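Local coordinates for lipoprotein (Colwellia psychrerythraea, PDB 3O0Y) that is of unknown function but is a putative lipoprotein whose family belongs to a metallopeptidase clan, and may be a peptidase-like or lipid-binding protein, at residues S361-Y366 and F430-L435; T368-K373 and L484-N489; G415-N420 and T434-E439. All coordinates share one frame; numbering follows the deposited sequence.

Interaction 1. Residues S361-Y366 and F430-L435; sequences SDINGY and FGLKTL
Lys433 sets CG over one face of the Tyr366 ring, a good example of a lysine serving as a hydrocarbon before it serves as a charge. CG stands over the ring centre, 3.5 Å from the Tyr366 centroid and only 6° off the normal, a CH-pi contact. The two side chains cross at about a right angle; beyond CG the lysine is extended, and Lys433 CE passes 3.8 Å from Tyr366 CE1. The opposite face carries the carbonyl oxygen of Asp362, one turn earlier, while Leu432 CG meets the ring at its edge, in plane, 3.9 Å from Tyr366 CE2. This stack is close but lies at the partly exposed side; the buried part is where Leu432 CD1 approaches Ile363 CG1 to 3.8 Å. Asp362 makes the looser touch: its CB comes no nearer than 4.3 Å to Leu432 CD2, and its carboxylate turns to Tyr349. A glycerol, probably from the crystallisation liquor, lies about 3 Å from the Tyr366 side chain. Lys433 NZ forms a salt bridge with Asp490. The contact joins helix 353-373 to the start of helix 432-439, with Ile363 and Leu432 both also packing on Tyr417 of strand 416-419.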
ATOM      1  N   SER A 361     -20.476   1.920 -13.623  1.00  8.02           N
ATOM      2  CA  SER A 361     -21.066   3.215 -13.986  1.00  8.94           C
ATOM      3  C   SER A 361     -21.288   4.058 -12.767  1.00  7.32           C
ATOM      4  O   SER A 361     -21.074   5.286 -12.778  1.00  8.45           O
ATOM      5  CB  SER A 361     -22.400   3.062 -14.740  1.00 10.85           C
ATOM      6  OG  SER A 361     -22.062   2.327 -15.930  1.00 19.44           O
ATOM      7  N   ASP A 362     -21.762   3.421 -11.718  1.00  6.26           N
ATOM      8  CA  ASP A 362     -21.937   4.152 -10.446  1.00  6.74           C
ATOM      9  C   ASP A 362     -20.633   4.735  -9.919  1.00  6.65           C
ATOM     10  O   ASP A 362     -20.565   5.955  -9.537  1.00  7.96           O
ATOM     11  CB  ASP A 362     -22.561   3.269  -9.345  1.00  6.85           C
ATOM     12  CG  ASP A 362     -24.073   2.974  -9.574  1.00 10.93           C
ATOM     13  OD1 ASP A 362     -24.766   3.636 -10.441  1.00 10.55           O
ATOM     14  OD2 ASP A 362     -24.585   2.078  -8.830  1.00 12.94           O
ATOM     15  N   ILE A 363     -19.585   3.916  -9.890  1.00  5.88           N
ATOM     16  CA  ILE A 363     -18.235   4.399  -9.512  1.00  9.31           C
ATOM     17  C   ILE A 363     -17.784   5.588 -10.320  1.00  9.49           C
ATOM     18  O   ILE A 363     -17.322   6.608  -9.770  1.00  9.36           O
ATOM     19  CB  ILE A 363     -17.127   3.363  -9.742  1.00  9.61           C
ATOM     20  CG1 ILE A 363     -17.175   2.390  -8.665  1.00 11.59           C
ATOM     21  CG2 ILE A 363     -15.698   4.109  -9.671  1.00 16.05           C
ATOM     22  CD1 ILE A 363     -16.154   1.209  -8.981  1.00  7.72           C
ATOM     23  N   ASN A 364     -17.897   5.479 -11.631  1.00  9.70           N
ATOM     24  CA  ASN A 364     -17.473   6.541 -12.485  1.00 10.21           C
ATOM     25  C   ASN A 364     -18.282   7.830 -12.218  1.00 11.86           C
ATOM     26  O   ASN A 364     -17.725   8.914 -12.197  1.00 11.00           O
ATOM     27  CB  ASN A 364     -17.418   6.105 -13.981  1.00 13.39           C
ATOM     28  CG  ASN A 364     -16.173   5.187 -14.265  1.00 12.05           C
ATOM     29  OD1 ASN A 364     -15.113   5.683 -14.142  1.00 17.68           O
ATOM     30  ND2 ASN A 364     -16.318   3.799 -14.314  1.00 23.51           N
ATOM     31  N   GLY A 365     -19.578   7.714 -11.985  1.00  9.80           N
ATOM     32  CA  GLY A 365     -20.392   8.826 -11.627  1.00  8.22           C
ATOM     33  C   GLY A 365     -19.989   9.456 -10.291  1.00  7.78           C
ATOM     34  O   GLY A 365     -20.014  10.705 -10.145  1.00  7.91           O
ATOM     35  N   TYR A 366     -19.636   8.617  -9.328  1.00  7.35           N
ATOM     36  CA  TYR A 366     -19.212   9.151  -8.045  1.00  6.23           C
ATOM     37  C   TYR A 366     -17.954  10.002  -8.197  1.00  7.56           C
ATOM     38  O   TYR A 366     -17.817  11.046  -7.510  1.00  6.63           O
ATOM     39  CB  TYR A 366     -18.988   8.078  -6.983  1.00  6.51           C
ATOM     40  CG  TYR A 366     -20.175   7.220  -6.606  1.00  6.02           C
ATOM     41  CD1 TYR A 366     -21.472   7.720  -6.637  1.00  7.43           C
ATOM     42  CD2 TYR A 366     -19.988   5.891  -6.245  1.00  6.22           C
ATOM     43  CE1 TYR A 366     -22.546   6.900  -6.322  1.00 10.75           C
ATOM     44  CE2 TYR A 366     -21.055   5.061  -5.895  1.00  6.94           C
ATOM     45  CZ  TYR A 366     -22.347   5.579  -5.947  1.00  8.59           C
ATOM     46  OH  TYR A 366     -23.468   4.815  -5.598  1.00  8.98           O
ATOM     47  N   PHE A 430     -24.164   0.418  -0.448  1.00  5.85           N
ATOM     48  CA  PHE A 430     -23.923   1.452   0.612  1.00  6.74           C
ATOM     49  C   PHE A 430     -22.454   1.615   0.998  1.00  8.93           C
ATOM     50  O   PHE A 430     -22.123   2.488   1.769  1.00  8.88           O
ATOM     51  CB  PHE A 430     -24.770   1.174   1.845  1.00  7.37           C
ATOM     52  CG  PHE A 430     -24.594  -0.191   2.460  1.00  6.60           C
ATOM     53  CD1 PHE A 430     -23.462  -0.507   3.173  1.00  9.83           C
ATOM     54  CD2 PHE A 430     -25.614  -1.135   2.389  1.00  7.28           C
ATOM     55  CE1 PHE A 430     -23.304  -1.708   3.782  1.00 13.35           C
ATOM     56  CE2 PHE A 430     -25.473  -2.401   2.998  1.00  7.99           C
ATOM     57  CZ  PHE A 430     -24.350  -2.694   3.701  1.00 10.11           C
ATOM     58  N   GLY A 431     -21.580   0.734   0.491  1.00  7.23           N
ATOM     59  CA  GLY A 431     -20.152   0.860   0.764  1.00  7.64           C
ATOM     60  C   GLY A 431     -19.286   1.405  -0.357  1.00  7.12           C
ATOM     61  O   GLY A 431     -18.085   1.676  -0.170  1.00  7.43           O
ATOM     62  N   LEU A 432     -19.885   1.590  -1.527  1.00  6.27           N
ATOM     63  CA  LEU A 432     -19.108   1.956  -2.693  1.00  6.39           C
ATOM     64  C   LEU A 432     -18.662   3.409  -2.762  1.00  6.30           C
ATOM     65  O   LEU A 432     -17.593   3.673  -3.307  1.00  5.29           O
ATOM     66  CB  LEU A 432     -19.861   1.538  -3.935  1.00  6.43           C
ATOM     67  CG  LEU A 432     -19.169   1.650  -5.282  1.00 12.44           C
ATOM     68  CD1 LEU A 432     -17.893   0.790  -5.316  1.00 18.68           C
ATOM     69  CD2 LEU A 432     -20.174   1.169  -6.464  1.00 18.20           C
ATOM     70  N   LYS A 433     -19.479   4.355  -2.308  1.00  4.89           N
ATOM     71  CA  LYS A 433     -19.053   5.749  -2.327  1.00  5.97           C
ATOM     72  C   LYS A 433     -17.797   5.903  -1.486  1.00  6.15           C
ATOM     73  O   LYS A 433     -16.768   6.424  -1.972  1.00  6.17           O
ATOM     74  CB  LYS A 433     -20.159   6.689  -1.802  1.00  8.53           C
ATOM     75  CG  LYS A 433     -21.173   7.102  -2.804  1.00  9.71           C
ATOM     76  CD  LYS A 433     -22.161   8.129  -2.122  1.00  9.35           C
ATOM     77  CE  LYS A 433     -23.226   8.610  -3.010  1.00 13.92           C
ATOM     78  NZ  LYS A 433     -24.258   9.431  -2.312  1.00  7.87           N
ATOM     79  N   THR A 434     -17.798   5.380  -0.241  1.00  6.46           N
ATOM     80  CA  THR A 434     -16.653   5.652   0.620  1.00  5.07           C
ATOM     81  C   THR A 434     -15.380   5.039   0.055  1.00  6.76           C
ATOM     82  O   THR A 434     -14.290   5.632   0.110  1.00  7.12           O
ATOM     83  CB  THR A 434     -16.916   5.299   2.089  1.00  6.08           C
ATOM     84  OG1 THR A 434     -16.024   6.110   2.894  1.00  5.82           O
ATOM     85  CG2 THR A 434     -16.788   3.775   2.357  1.00  7.34           C
ATOM     86  N   LEU A 435     -15.516   3.841  -0.525  1.00  6.11           N
ATOM     87  CA  LEU A 435     -14.355   3.159  -1.148  1.00  5.23           C
ATOM     88  C   LEU A 435     -13.833   4.009  -2.290  1.00  7.14           C
ATOM     89  O   LEU A 435     -12.618   4.168  -2.476  1.00  7.63           O
ATOM     90  CB  LEU A 435     -14.729   1.794  -1.608  1.00  7.63           C
ATOM     91  CG  LEU A 435     -13.618   0.997  -2.276  1.00  5.98           C
ATOM     92  CD1 LEU A 435     -12.507   0.745  -1.184  1.00 11.93           C
ATOM     93  CD2 LEU A 435     -14.178  -0.306  -2.848  1.00  6.94           C
TER

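Interaction 2. Residues T368-K373 and L484-N489; sequences TEVTAK and LGMYEN
Met486 lays its bent side chain against Glu369, Val370 and Lys373, and each of the three meets it at a different angle. With CG anti to the carbonyl carbon and the chain bent at chi2 (-58°), which places SD, the sulfur comes to the helix, where Met486 SD lies 3.9 Å from Val370 CA. Val370 crosses the methionine at about a right angle, its CG2 3.9 Å from Met486 CG. Lys373 meets it obliquely, offering Met486 CE the aliphatic CB at 3.8 Å before its own chain bends away. Glu369 instead slides past in the opposite direction, with OE1 4.0 Å from Met486 SD. A water is hydrogen-bonded to Glu369 OE1 (2.7 Å) and Met486 O (2.8 Å), as donor; other acceptors compete for its protons, and it may not donate to both at once. Leu484 adds a looser touch, CD2 to Lys373 O at 4.2 Å; it precedes Gly485, whose positive phi completes a Schellman motif at the end of helix 467-483. The loop thus leans on the last turns of helix 353-373, with Met486 also resting on Tyr437 of helix 432-439 and Leu484 on Met374 and Val377.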
ATOM      1  N   THR A 368     -16.803  11.578 -10.889  1.00  9.48           N
ATOM      2  CA  THR A 368     -17.086  12.791 -11.614  1.00  9.18           C
ATOM      3  C   THR A 368     -17.729  13.844 -10.708  1.00  9.23           C
ATOM      4  O   THR A 368     -17.366  15.055 -10.768  1.00  8.67           O
ATOM      5  CB  THR A 368     -17.997  12.477 -12.852  1.00 12.01           C
ATOM      6  OG1 THR A 368     -17.284  11.550 -13.671  1.00 15.17           O
ATOM      7  CG2 THR A 368     -18.377  13.744 -13.616  1.00 13.31           C
ATOM      8  N   GLU A 369     -18.747  13.415  -9.964  1.00  6.54           N
ATOM      9  CA  GLU A 369     -19.471  14.319  -9.103  1.00  8.48           C
ATOM     10  C   GLU A 369     -18.563  14.914  -8.018  1.00  7.46           C
ATOM     11  O   GLU A 369     -18.578  16.097  -7.797  1.00  8.35           O
ATOM     12  CB  GLU A 369     -20.669  13.609  -8.493  1.00  9.83           C
ATOM     13  CG  GLU A 369     -21.429  14.424  -7.456  1.00 14.63           C
ATOM     14  CD  GLU A 369     -22.491  13.515  -6.729  1.00 23.63           C
ATOM     15  OE1 GLU A 369     -22.187  12.329  -6.293  1.00 21.77           O
ATOM     16  OE2 GLU A 369     -23.647  13.975  -6.692  1.00 28.96           O
ATOM     17  N   VAL A 370     -17.835  14.087  -7.280  1.00  5.80           N
ATOM     18  CA  VAL A 370     -17.050  14.603  -6.155  1.00  6.06           C
ATOM     19  C   VAL A 370     -15.931  15.514  -6.654  1.00  6.94           C
ATOM     20  O   VAL A 370     -15.594  16.466  -6.013  1.00  7.30           O
ATOM     21  CB  VAL A 370     -16.514  13.490  -5.235  1.00  4.84           C
ATOM     22  CG1 VAL A 370     -15.375  12.589  -5.923  1.00  6.15           C
ATOM     23  CG2 VAL A 370     -16.059  14.123  -3.888  1.00  3.42           C
ATOM     24  N   THR A 371     -15.337  15.194  -7.805  1.00  7.13           N
ATOM     25  CA  THR A 371     -14.191  15.953  -8.279  1.00  7.30           C
ATOM     26  C   THR A 371     -14.616  17.345  -8.638  1.00  8.62           C
ATOM     27  O   THR A 371     -13.929  18.315  -8.327  1.00 10.21           O
ATOM     28  CB  THR A 371     -13.572  15.249  -9.509  1.00  8.29           C
ATOM     29  OG1 THR A 371     -13.173  13.938  -9.134  1.00  8.58           O
ATOM     30  CG2 THR A 371     -12.340  16.033 -10.067  1.00 12.11           C
ATOM     31  N   ALA A 372     -15.837  17.449  -9.151  1.00  8.44           N
ATOM     32  CA  ALA A 372     -16.429  18.757  -9.452  1.00  9.99           C
ATOM     33  C   ALA A 372     -16.811  19.520  -8.206  1.00  8.44           C
ATOM     34  O   ALA A 372     -16.516  20.716  -8.068  1.00 10.13           O
ATOM     35  CB  ALA A 372     -17.681  18.572 -10.336  1.00 11.75           C
ATOM     36  N   LYS A 373     -17.512  18.868  -7.312  1.00  8.83           N
ATOM     37  CA  LYS A 373     -18.048  19.510  -6.146  1.00 10.24           C
ATOM     38  C   LYS A 373     -16.970  19.852  -5.131  1.00 10.97           C
ATOM     39  O   LYS A 373     -17.157  20.771  -4.344  1.00 12.48           O
ATOM     40  CB  LYS A 373     -19.101  18.612  -5.488  1.00 13.51           C
ATOM     41  CG  LYS A 373     -20.388  18.531  -6.307  1.00 22.27           C
ATOM     42  CD  LYS A 373     -21.322  19.706  -5.932  1.00 33.77           C
ATOM     43  CE  LYS A 373     -22.070  20.280  -7.144  1.00 38.63           C
ATOM     44  NZ  LYS A 373     -22.349  21.772  -6.984  1.00 41.66           N
ATOM     45  N   LEU A 484     -18.537  17.759   2.477  1.00  7.81           N
ATOM     46  CA  LEU A 484     -18.839  18.421   1.199  1.00  6.24           C
ATOM     47  C   LEU A 484     -20.226  18.049   0.699  1.00  7.67           C
ATOM     48  O   LEU A 484     -20.636  18.518  -0.352  1.00  8.75           O
ATOM     49  CB  LEU A 484     -17.816  17.979   0.154  1.00  8.52           C
ATOM     50  CG  LEU A 484     -16.461  18.664   0.187  1.00  9.95           C
ATOM     51  CD1 LEU A 484     -15.488  17.879  -0.713  1.00 13.84           C
ATOM     52  CD2 LEU A 484     -16.621  20.116  -0.241  1.00 11.17           C
ATOM     53  N   GLY A 485     -20.944  17.175   1.422  1.00  6.91           N
ATOM     54  CA  GLY A 485     -22.338  16.836   1.089  1.00  9.04           C
ATOM     55  C   GLY A 485     -22.505  15.704   0.137  1.00  8.13           C
ATOM     56  O   GLY A 485     -23.602  15.535  -0.366  1.00 10.04           O
ATOM     57  N   MET A 486     -21.510  14.788   0.051  1.00  5.14           N
ATOM     58  CA  MET A 486     -21.654  13.672  -0.855  1.00  5.47           C
ATOM     59  C   MET A 486     -22.693  12.618  -0.378  1.00  6.38           C
ATOM     60  O   MET A 486     -23.045  11.725  -1.153  1.00  9.31           O
ATOM     61  CB  MET A 486     -20.313  13.011  -1.102  1.00  5.49           C
ATOM     62  CG  MET A 486     -19.366  13.882  -1.901  1.00  8.84           C
ATOM     63  SD  MET A 486     -20.029  14.405  -3.605  1.00  8.29           S
ATOM     64  CE  MET A 486     -20.161  15.932  -3.087  1.00  8.70           C
ATOM     65  N   TYR A 487     -23.107  12.669   0.904  1.00  5.21           N
ATOM     66  CA  TYR A 487     -24.134  11.797   1.416  1.00  6.13           C
ATOM     67  C   TYR A 487     -25.476  12.476   1.673  1.00  7.62           C
ATOM     68  O   TYR A 487     -26.325  11.935   2.385  1.00  7.52           O
ATOM     69  CB  TYR A 487     -23.601  11.056   2.654  1.00  6.94           C
ATOM     70  CG  TYR A 487     -22.368  10.229   2.340  1.00  6.23           C
ATOM     71  CD1 TYR A 487     -22.493   8.957   1.790  1.00  4.55           C
ATOM     72  CD2 TYR A 487     -21.109  10.717   2.569  1.00  6.38           C
ATOM     73  CE1 TYR A 487     -21.420   8.226   1.491  1.00  6.80           C
ATOM     74  CE2 TYR A 487     -20.001   9.993   2.233  1.00  6.20           C
ATOM     75  CZ  TYR A 487     -20.167   8.709   1.733  1.00  7.63           C
ATOM     76  OH  TYR A 487     -19.052   7.958   1.426  1.00  7.55           O
ATOM     77  N   GLU A 488     -25.678  13.616   1.056  1.00  6.74           N
ATOM     78  CA  GLU A 488     -26.996  14.238   1.072  1.00  9.44           C
ATOM     79  C   GLU A 488     -28.046  13.211   0.601  1.00  9.00           C
ATOM     80  O   GLU A 488     -27.903  12.587  -0.449  1.00  6.46           O
ATOM     81  CB  GLU A 488     -26.964  15.505   0.190  1.00 13.25           C
ATOM     82  CG  GLU A 488     -28.343  16.158   0.090  1.00 21.12           C
ATOM     83  CD  GLU A 488     -28.450  17.295  -1.004  1.00 36.06           C
ATOM     84  OE1 GLU A 488     -29.469  18.029  -0.955  1.00 44.58           O
ATOM     85  OE2 GLU A 488     -27.566  17.431  -1.913  1.00 40.61           O
ATOM     86  N   ASN A 489     -29.127  13.049   1.367  1.00  9.63           N
ATOM     87  CA  ASN A 489     -30.205  12.151   0.957  1.00 10.60           C
ATOM     88  C   ASN A 489     -29.659  10.714   0.826  1.00  8.60           C
ATOM     89  O   ASN A 489     -30.152   9.940   0.018  1.00  9.73           O
ATOM     90  CB  ASN A 489     -30.923  12.631  -0.294  1.00 11.89           C
ATOM     91  CG  ASN A 489     -31.515  14.047  -0.096  1.00 17.00           C
ATOM     92  OD1 ASN A 489     -31.824  14.423   1.023  1.00 26.01           O
ATOM     93  ND2 ASN A 489     -31.539  14.855  -1.157  1.00 30.27           N
TER
HETATM   94  O   HOH W   1     -23.423  12.124  -3.885  1.00 28.53           O

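Interaction 3. Residues G415-N420 and T434-E439; sequences GIYWIN and TLTYHE
The ring of Tyr417 presents one face to Glu439 and its hydroxyl end to Thr436. Over that face, offset toward the rim, sits Glu439 CB, 3.9 Å from the ring centroid and 24° off the normal, a CH-pi contact. At the edge, near the ring plane, is Thr436 OG1, which accepts a 2.8 Å hydrogen bond from Tyr417 OH. Thr436 OG1 is bonded in turn to Leu432 O one helical turn back, so the tyrosine hydroxyl is tied through the threonine to the helix backbone. CG of Tyr417 is anti to the backbone N (chi1 166°), which starts the ring off toward the helix. Leu435 fills the flank, with CG 3.6 Å from Tyr417 OH and CD2 3.7 Å from Ile419 CD1. A phenylalanine in place of Tyr417 would lack the hydroxyl and would probably leave Thr436 OG1 without its donor and open a small gap beside Leu435. Strand 416-419 and helix 434-439 run roughly antiparallel, at 148°, their axes 9.3 Å apart. His438-Glu439 resembles the start of the HEXXH zinc motif of the peptidase MA clan, but His444 comes later than the classic second histidine, on helix 444-452. With a sulfate about 4 Å from Glu439, this is consistent with a metallopeptidase-like pocket, though zinc binding here is not established.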
ATOM      1  N   GLY A 415      -2.921   6.611 -13.099  1.00 10.92           N
ATOM      2  CA  GLY A 415      -3.263   6.030 -11.812  1.00  9.31           C
ATOM      3  C   GLY A 415      -4.549   5.262 -11.945  1.00  7.02           C
ATOM      4  O   GLY A 415      -5.439   5.673 -12.699  1.00  8.60           O
ATOM      5  N   ILE A 416      -4.645   4.129 -11.258  1.00  6.72           N
ATOM      6  CA  ILE A 416      -5.822   3.255 -11.387  1.00  6.97           C
ATOM      7  C   ILE A 416      -6.425   2.889 -10.052  1.00  6.79           C
ATOM      8  O   ILE A 416      -5.734   2.437  -9.125  1.00  6.40           O
ATOM      9  CB  ILE A 416      -5.422   1.931 -12.127  1.00  6.61           C
ATOM     10  CG1 ILE A 416      -4.845   2.286 -13.536  1.00 10.09           C
ATOM     11  CG2 ILE A 416      -6.614   0.948 -12.251  1.00  7.52           C
ATOM     12  CD1 ILE A 416      -4.032   1.133 -14.113  1.00 12.96           C
ATOM     13  N   TYR A 417      -7.735   3.061  -9.995  1.00  6.48           N
ATOM     14  CA  TYR A 417      -8.595   2.567  -8.967  1.00  4.99           C
ATOM     15  C   TYR A 417      -9.070   1.210  -9.449  1.00  5.87           C
ATOM     16  O   TYR A 417      -9.812   1.082 -10.402  1.00  6.90           O
ATOM     17  CB  TYR A 417      -9.727   3.570  -8.714  1.00  6.16           C
ATOM     18  CG  TYR A 417     -10.941   3.105  -7.901  1.00  3.63           C
ATOM     19  CD1 TYR A 417     -10.914   2.041  -7.046  1.00  5.67           C
ATOM     20  CD2 TYR A 417     -12.084   3.876  -7.926  1.00  7.12           C
ATOM     21  CE1 TYR A 417     -12.045   1.691  -6.302  1.00  5.02           C
ATOM     22  CE2 TYR A 417     -13.219   3.491  -7.205  1.00  5.78           C
ATOM     23  CZ  TYR A 417     -13.174   2.426  -6.382  1.00  8.91           C
ATOM     24  OH  TYR A 417     -14.278   2.075  -5.640  1.00  7.18           O
ATOM     25  N   TRP A 418      -8.558   0.187  -8.771  1.00  5.90           N
ATOM     26  CA  TRP A 418      -8.939  -1.159  -9.009  1.00  6.66           C
ATOM     27  C   TRP A 418     -10.099  -1.583  -8.118  1.00  6.29           C
ATOM     28  O   TRP A 418     -10.090  -1.344  -6.885  1.00  8.08           O
ATOM     29  CB  TRP A 418      -7.816  -2.106  -8.720  1.00  6.46           C
ATOM     30  CG  TRP A 418      -6.635  -1.924  -9.565  1.00  5.73           C
ATOM     31  CD1 TRP A 418      -5.616  -1.064  -9.300  1.00  9.30           C
ATOM     32  CD2 TRP A 418      -6.320  -2.556 -10.831  1.00  7.18           C
ATOM     33  NE1 TRP A 418      -4.655  -1.139 -10.302  1.00 12.53           N
ATOM     34  CE2 TRP A 418      -5.072  -2.027 -11.260  1.00 11.97           C
ATOM     35  CE3 TRP A 418      -6.972  -3.479 -11.639  1.00 12.14           C
ATOM     36  CZ2 TRP A 418      -4.469  -2.407 -12.468  1.00 14.61           C
ATOM     37  CZ3 TRP A 418      -6.406  -3.859 -12.849  1.00 13.83           C
ATOM     38  CH2 TRP A 418      -5.130  -3.327 -13.246  1.00 14.81           C
ATOM     39  N   ILE A 419     -11.092  -2.196  -8.742  1.00  7.00           N
ATOM     40  CA  ILE A 419     -12.256  -2.721  -8.021  1.00  6.43           C
ATOM     41  C   ILE A 419     -12.418  -4.226  -8.203  1.00  7.93           C
ATOM     42  O   ILE A 419     -12.262  -4.722  -9.314  1.00  9.72           O
ATOM     43  CB  ILE A 419     -13.542  -1.922  -8.477  1.00  6.03           C
ATOM     44  CG1 ILE A 419     -14.732  -2.344  -7.647  1.00  8.30           C
ATOM     45  CG2 ILE A 419     -13.783  -2.081  -9.952  1.00  6.57           C
ATOM     46  CD1 ILE A 419     -14.711  -1.861  -6.203  1.00  9.59           C
ATOM     47  N   ASN A 420     -12.722  -4.962  -7.114  1.00  8.31           N
ATOM     48  CA  ASN A 420     -12.920  -6.422  -7.191  1.00  7.40           C
ATOM     49  C   ASN A 420     -14.372  -6.761  -7.469  1.00  9.44           C
ATOM     50  O   ASN A 420     -15.244  -6.461  -6.628  1.00  9.80           O
ATOM     51  CB  ASN A 420     -12.536  -7.044  -5.868  1.00  7.50           C
ATOM     52  CG  ASN A 420     -12.327  -8.500  -5.981  1.00  9.02           C
ATOM     53  OD1 ASN A 420     -13.079  -9.202  -6.640  1.00 10.53           O
ATOM     54  ND2 ASN A 420     -11.276  -8.999  -5.332  1.00 11.13           N
ATOM     55  N   THR A 434     -17.798   5.380  -0.241  1.00  6.46           N
ATOM     56  CA  THR A 434     -16.653   5.652   0.620  1.00  5.07           C
ATOM     57  C   THR A 434     -15.380   5.039   0.055  1.00  6.76           C
ATOM     58  O   THR A 434     -14.290   5.632   0.110  1.00  7.12           O
ATOM     59  CB  THR A 434     -16.916   5.299   2.089  1.00  6.08           C
ATOM     60  OG1 THR A 434     -16.024   6.110   2.894  1.00  5.82           O
ATOM     61  CG2 THR A 434     -16.788   3.775   2.357  1.00  7.34           C
ATOM     62  N   LEU A 435     -15.516   3.841  -0.525  1.00  6.11           N
ATOM     63  CA  LEU A 435     -14.355   3.159  -1.148  1.00  5.23           C
ATOM     64  C   LEU A 435     -13.833   4.009  -2.290  1.00  7.14           C
ATOM     65  O   LEU A 435     -12.618   4.168  -2.476  1.00  7.63           O
ATOM     66  CB  LEU A 435     -14.729   1.794  -1.608  1.00  7.63           C
ATOM     67  CG  LEU A 435     -13.618   0.997  -2.276  1.00  5.98           C
ATOM     68  CD1 LEU A 435     -12.507   0.745  -1.184  1.00 11.93           C
ATOM     69  CD2 LEU A 435     -14.178  -0.306  -2.848  1.00  6.94           C
ATOM     70  N   THR A 436     -14.763   4.571  -3.051  1.00  5.84           N
ATOM     71  CA  THR A 436     -14.413   5.327  -4.228  1.00  7.24           C
ATOM     72  C   THR A 436     -13.730   6.670  -3.872  1.00  7.10           C
ATOM     73  O   THR A 436     -12.753   7.122  -4.554  1.00  6.93           O
ATOM     74  CB  THR A 436     -15.633   5.521  -5.115  1.00  7.20           C
ATOM     75  OG1 THR A 436     -16.124   4.241  -5.564  1.00  7.87           O
ATOM     76  CG2 THR A 436     -15.365   6.481  -6.255  1.00  6.52           C
ATOM     77  N   TYR A 437     -14.190   7.289  -2.778  1.00  6.82           N
ATOM     78  CA  TYR A 437     -13.501   8.461  -2.283  1.00  7.55           C
ATOM     79  C   TYR A 437     -12.154   8.181  -1.742  1.00  7.48           C
ATOM     80  O   TYR A 437     -11.199   8.971  -1.932  1.00  8.72           O
ATOM     81  CB  TYR A 437     -14.387   9.235  -1.300  1.00  6.14           C
ATOM     82  CG  TYR A 437     -15.775   9.594  -1.803  1.00  6.08           C
ATOM     83  CD1 TYR A 437     -16.033   9.948  -3.132  1.00  6.63           C
ATOM     84  CD2 TYR A 437     -16.876   9.534  -0.954  1.00  5.11           C
ATOM     85  CE1 TYR A 437     -17.268  10.215  -3.563  1.00  7.93           C
ATOM     86  CE2 TYR A 437     -18.102   9.864  -1.381  1.00  6.20           C
ATOM     87  CZ  TYR A 437     -18.328  10.184  -2.681  1.00  7.24           C
ATOM     88  OH  TYR A 437     -19.635  10.430  -3.139  1.00  7.99           O
ATOM     89  N   HIS A 438     -12.006   7.045  -1.059  1.00  6.80           N
ATOM     90  CA  HIS A 438     -10.764   6.615  -0.511  1.00  7.95           C
ATOM     91  C   HIS A 438      -9.707   6.325  -1.566  1.00  5.68           C
ATOM     92  O   HIS A 438      -8.560   6.821  -1.449  1.00  5.52           O
ATOM     93  CB  HIS A 438     -11.039   5.349   0.239  1.00  9.48           C
ATOM     94  CG  HIS A 438      -9.846   4.765   0.925  1.00 13.36           C
ATOM     95  ND1 HIS A 438      -8.924   3.981   0.309  1.00 20.17           N
ATOM     96  CD2 HIS A 438      -9.358   4.980   2.180  1.00 24.19           C
ATOM     97  CE1 HIS A 438      -8.048   3.530   1.180  1.00 15.04           C
ATOM     98  NE2 HIS A 438      -8.220   4.198   2.310  1.00 28.01           N
ATOM     99  N   GLU A 439     -10.111   5.637  -2.635  1.00  4.81           N
ATOM    100  CA  GLU A 439      -9.149   5.166  -3.641  1.00  5.78           C
ATOM    101  C   GLU A 439      -8.803   6.226  -4.646  1.00  7.42           C
ATOM    102  O   GLU A 439      -7.662   6.307  -5.166  1.00  8.88           O
ATOM    103  CB  GLU A 439      -9.628   3.897  -4.309  1.00  5.83           C
ATOM    104  CG  GLU A 439      -9.822   2.635  -3.405  1.00  6.89           C
ATOM    105  CD  GLU A 439      -8.612   2.118  -2.722  1.00 13.21           C
ATOM    106  OE1 GLU A 439      -7.525   2.635  -2.912  1.00 10.44           O
ATOM    107  OE2 GLU A 439      -8.807   1.155  -1.952  1.00 12.66           O
TER

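Three small contacts share few elements: helix 353-373 serves interactions 1 and 2, and helix 432-439 serves interactions 1 and 3. Centres 9 Å (1 to 3), 11 Å (1 to 2) and 16 Å (2 to 3) apart place interaction 1 in the middle. Along the chain the two segments on helix 353-373 come first, then strand 416-419, helix 432-439 and finally the loop 484-489. They also touch directly: Lys433 NZ lies 2.8 Å from Met486 O, probably a hydrogen bond, and Ile363 CG2 packs 3.6 Å from Tyr417 CE2. Strand, both helices and loop are thus packed as one block around helix 432-439, which bears the His-Glu pair.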